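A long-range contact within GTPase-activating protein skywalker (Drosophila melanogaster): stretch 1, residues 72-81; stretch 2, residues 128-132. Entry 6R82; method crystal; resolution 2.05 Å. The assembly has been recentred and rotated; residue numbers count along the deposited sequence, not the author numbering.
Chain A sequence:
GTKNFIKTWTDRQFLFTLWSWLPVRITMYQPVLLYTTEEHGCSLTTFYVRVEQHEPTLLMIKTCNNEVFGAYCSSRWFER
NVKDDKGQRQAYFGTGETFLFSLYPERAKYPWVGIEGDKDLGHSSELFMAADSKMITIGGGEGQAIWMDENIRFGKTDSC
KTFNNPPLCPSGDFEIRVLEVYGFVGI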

# COMPACT_ATOMS: atom_id res chain seq x y z
N TYR A 72 0.71 0.50 4.42
CA TYR A 72 1.85 -0.29 4.85
C TYR A 72 1.53 -1.75 4.52
O TYR A 72 0.52 -2.28 4.98
CB TYR A 72 2.10 -0.08 6.34
CG TYR A 72 3.17 -0.96 6.95
CD1 TYR A 72 4.51 -0.64 6.82
CD2 TYR A 72 2.84 -2.10 7.66
CE1 TYR A 72 5.50 -1.45 7.38
CE2 TYR A 72 3.82 -2.92 8.22
CZ TYR A 72 5.15 -2.58 8.07
OH TYR A 72 6.11 -3.37 8.62
N CYS A 73 2.38 -2.39 3.72
CA CYS A 73 2.16 -3.76 3.27
C CYS A 73 3.15 -4.70 3.94
O CYS A 73 4.36 -4.54 3.80
CB CYS A 73 2.30 -3.85 1.76
SG CYS A 73 1.21 -2.69 0.89
N SER A 74 2.63 -5.72 4.62
CA SER A 74 3.48 -6.59 5.42
C SER A 74 4.36 -7.54 4.59
O SER A 74 5.42 -7.95 5.06
CB SER A 74 2.62 -7.41 6.38
OG SER A 74 1.69 -8.18 5.63
N SER A 75 3.95 -7.91 3.37
CA SER A 75 4.56 -9.06 2.70
C SER A 75 5.04 -8.70 1.30
O SER A 75 4.57 -7.73 0.69
CB SER A 75 3.55 -10.22 2.62
OG SER A 75 2.93 -10.42 3.87
N ARG A 76 5.97 -9.51 0.78
CA ARG A 76 6.48 -9.22 -0.55
C ARG A 76 5.41 -9.46 -1.62
O ARG A 76 4.61 -10.39 -1.52
CB ARG A 76 7.74 -10.02 -0.86
CG ARG A 76 7.77 -11.37 -0.33
CD ARG A 76 9.15 -12.00 -0.39
NE ARG A 76 8.91 -13.36 0.05
CZ ARG A 76 9.06 -14.44 -0.69
NH1 ARG A 76 9.54 -14.36 -1.93
NH2 ARG A 76 8.77 -15.62 -0.16
N TRP A 77 5.37 -8.57 -2.61
CA TRP A 77 4.40 -8.75 -3.68
C TRP A 77 4.70 -10.01 -4.49
O TRP A 77 3.81 -10.52 -5.16
CB TRP A 77 4.37 -7.51 -4.57
CG TRP A 77 3.70 -6.31 -3.91
CD1 TRP A 77 4.32 -5.23 -3.37
CD2 TRP A 77 2.29 -6.10 -3.73
NE1 TRP A 77 3.38 -4.36 -2.85
CE2 TRP A 77 2.13 -4.87 -3.06
CE3 TRP A 77 1.15 -6.84 -4.06
CZ2 TRP A 77 0.87 -4.34 -2.73
CZ3 TRP A 77 -0.11 -6.32 -3.71
CH2 TRP A 77 -0.23 -5.08 -3.06
N PHE A 78 5.94 -10.52 -4.41
CA PHE A 78 6.27 -11.81 -5.00
C PHE A 78 5.29 -12.90 -4.59
O PHE A 78 5.06 -13.84 -5.36
CB PHE A 78 7.69 -12.21 -4.57
CG PHE A 78 8.19 -13.50 -5.20
CD1 PHE A 78 8.84 -13.48 -6.42
CD2 PHE A 78 8.06 -14.72 -4.53
CE1 PHE A 78 9.34 -14.65 -7.00
CE2 PHE A 78 8.55 -15.90 -5.08
CZ PHE A 78 9.19 -15.87 -6.32
N GLU A 79 4.72 -12.81 -3.39
CA GLU A 79 3.83 -13.85 -2.90
C GLU A 79 2.45 -13.83 -3.55
O GLU A 79 1.62 -14.68 -3.22
CB GLU A 79 3.70 -13.75 -1.37
CG GLU A 79 5.00 -14.17 -0.65
CD GLU A 79 4.92 -14.10 0.88
OE1 GLU A 79 3.82 -13.85 1.42
OE2 GLU A 79 5.97 -14.29 1.54
N ARG A 80 2.18 -12.91 -4.48
CA ARG A 80 0.87 -12.86 -5.13
C ARG A 80 0.56 -14.15 -5.89
O ARG A 80 -0.62 -14.41 -6.17
CB ARG A 80 0.81 -11.67 -6.08
CG ARG A 80 1.80 -11.77 -7.23
CD ARG A 80 1.94 -10.47 -8.00
NE ARG A 80 2.82 -10.63 -9.16
CZ ARG A 80 4.15 -10.53 -9.14
NH1 ARG A 80 4.80 -10.26 -7.99
NH2 ARG A 80 4.84 -10.71 -10.26
N ASN A 81 1.58 -14.96 -6.22
CA ASN A 81 1.40 -16.13 -7.07
C ASN A 81 1.47 -17.44 -6.30
O ASN A 81 1.48 -18.51 -6.92
CB ASN A 81 2.45 -16.14 -8.19
CG ASN A 81 2.16 -15.10 -9.25
OD1 ASN A 81 1.02 -14.95 -9.68
ND2 ASN A 81 3.19 -14.37 -9.69
N PHE A 128 -5.84 -8.93 2.89
CA PHE A 128 -4.89 -7.83 2.98
C PHE A 128 -4.40 -7.35 1.61
O PHE A 128 -4.61 -6.18 1.26
CB PHE A 128 -3.72 -8.25 3.88
CG PHE A 128 -4.15 -8.59 5.28
CD1 PHE A 128 -4.79 -7.65 6.07
CD2 PHE A 128 -3.96 -9.87 5.78
CE1 PHE A 128 -5.23 -7.98 7.35
CE2 PHE A 128 -4.39 -10.19 7.07
CZ PHE A 128 -5.02 -9.24 7.85
N MET A 129 -3.74 -8.22 0.85
CA MET A 129 -3.10 -7.84 -0.41
C MET A 129 -3.48 -8.85 -1.49
O MET A 129 -3.60 -10.04 -1.21
CB MET A 129 -1.55 -7.81 -0.28
CG MET A 129 -0.99 -6.95 0.88
SD MET A 129 0.75 -7.35 1.28
CE MET A 129 1.57 -6.79 -0.21
N ALA A 130 -3.62 -8.37 -2.72
CA ALA A 130 -3.82 -9.23 -3.88
C ALA A 130 -3.30 -8.51 -5.12
O ALA A 130 -3.36 -7.28 -5.19
CB ALA A 130 -5.30 -9.61 -4.07
N ALA A 131 -2.76 -9.26 -6.08
CA ALA A 131 -2.16 -8.63 -7.25
C ALA A 131 -2.03 -9.63 -8.39
O ALA A 131 -1.74 -10.80 -8.17
CB ALA A 131 -0.77 -8.05 -6.92
N ASP A 132 -2.22 -9.14 -9.61
CA ASP A 132 -1.99 -9.97 -10.79
C ASP A 132 -1.57 -9.06 -11.94
O ASP A 132 -1.10 -7.94 -11.71
CB ASP A 132 -3.24 -10.83 -11.11
CG ASP A 132 -4.49 -10.00 -11.42
OD1 ASP A 132 -4.38 -8.81 -11.79
OD2 ASP A 132 -5.60 -10.58 -11.31

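Stretch 1 leaves a strand at C73, crosses a short loop and closes in a 3-10 segment (77-81), which lies against the strand 129-131 of stretch 2. No hydrogen bond links the two stretches; the contact, burying 370 Å² in all, rests on van der Waals packing, with M129 contributing the largest covered area, 124 Å². The CA atoms of C73 and M129 are 7.6 Å apart and those of R80 and A131 5.6 Å, with the loop bulging away between.

C73 meets the M129 methyl group through an apolar contact, C73 CB to M129 CE at 3.6 Å. In the loop, S74 OG and S75 OG hydrogen-bond to each other at 3.1 Å, and S75 O approaches M129 CE at 3.3 Å.

W77 supplies the only aromatic ring in the contact. M129 CE sits 3.4 Å from the centroid of the W77 six-membered ring, 10° off the normal, a CH-pi contact in which the polarised methyl group beside sulfur faces the pi cloud. The carbonyl O of A130 lies at the ring edge, 3.7 Å from W77 CZ3, and A131 CB packs 3.7 Å from W77 CE3.

One turn on, R80 CB comes within 3.4 Å of A131 O, and R80 CD within 3.8 Å of A131 CB. Its guanidinium folds back, R80 NH1 donating to W77 O at 3.0 Å, while the aliphatic part packs against A131.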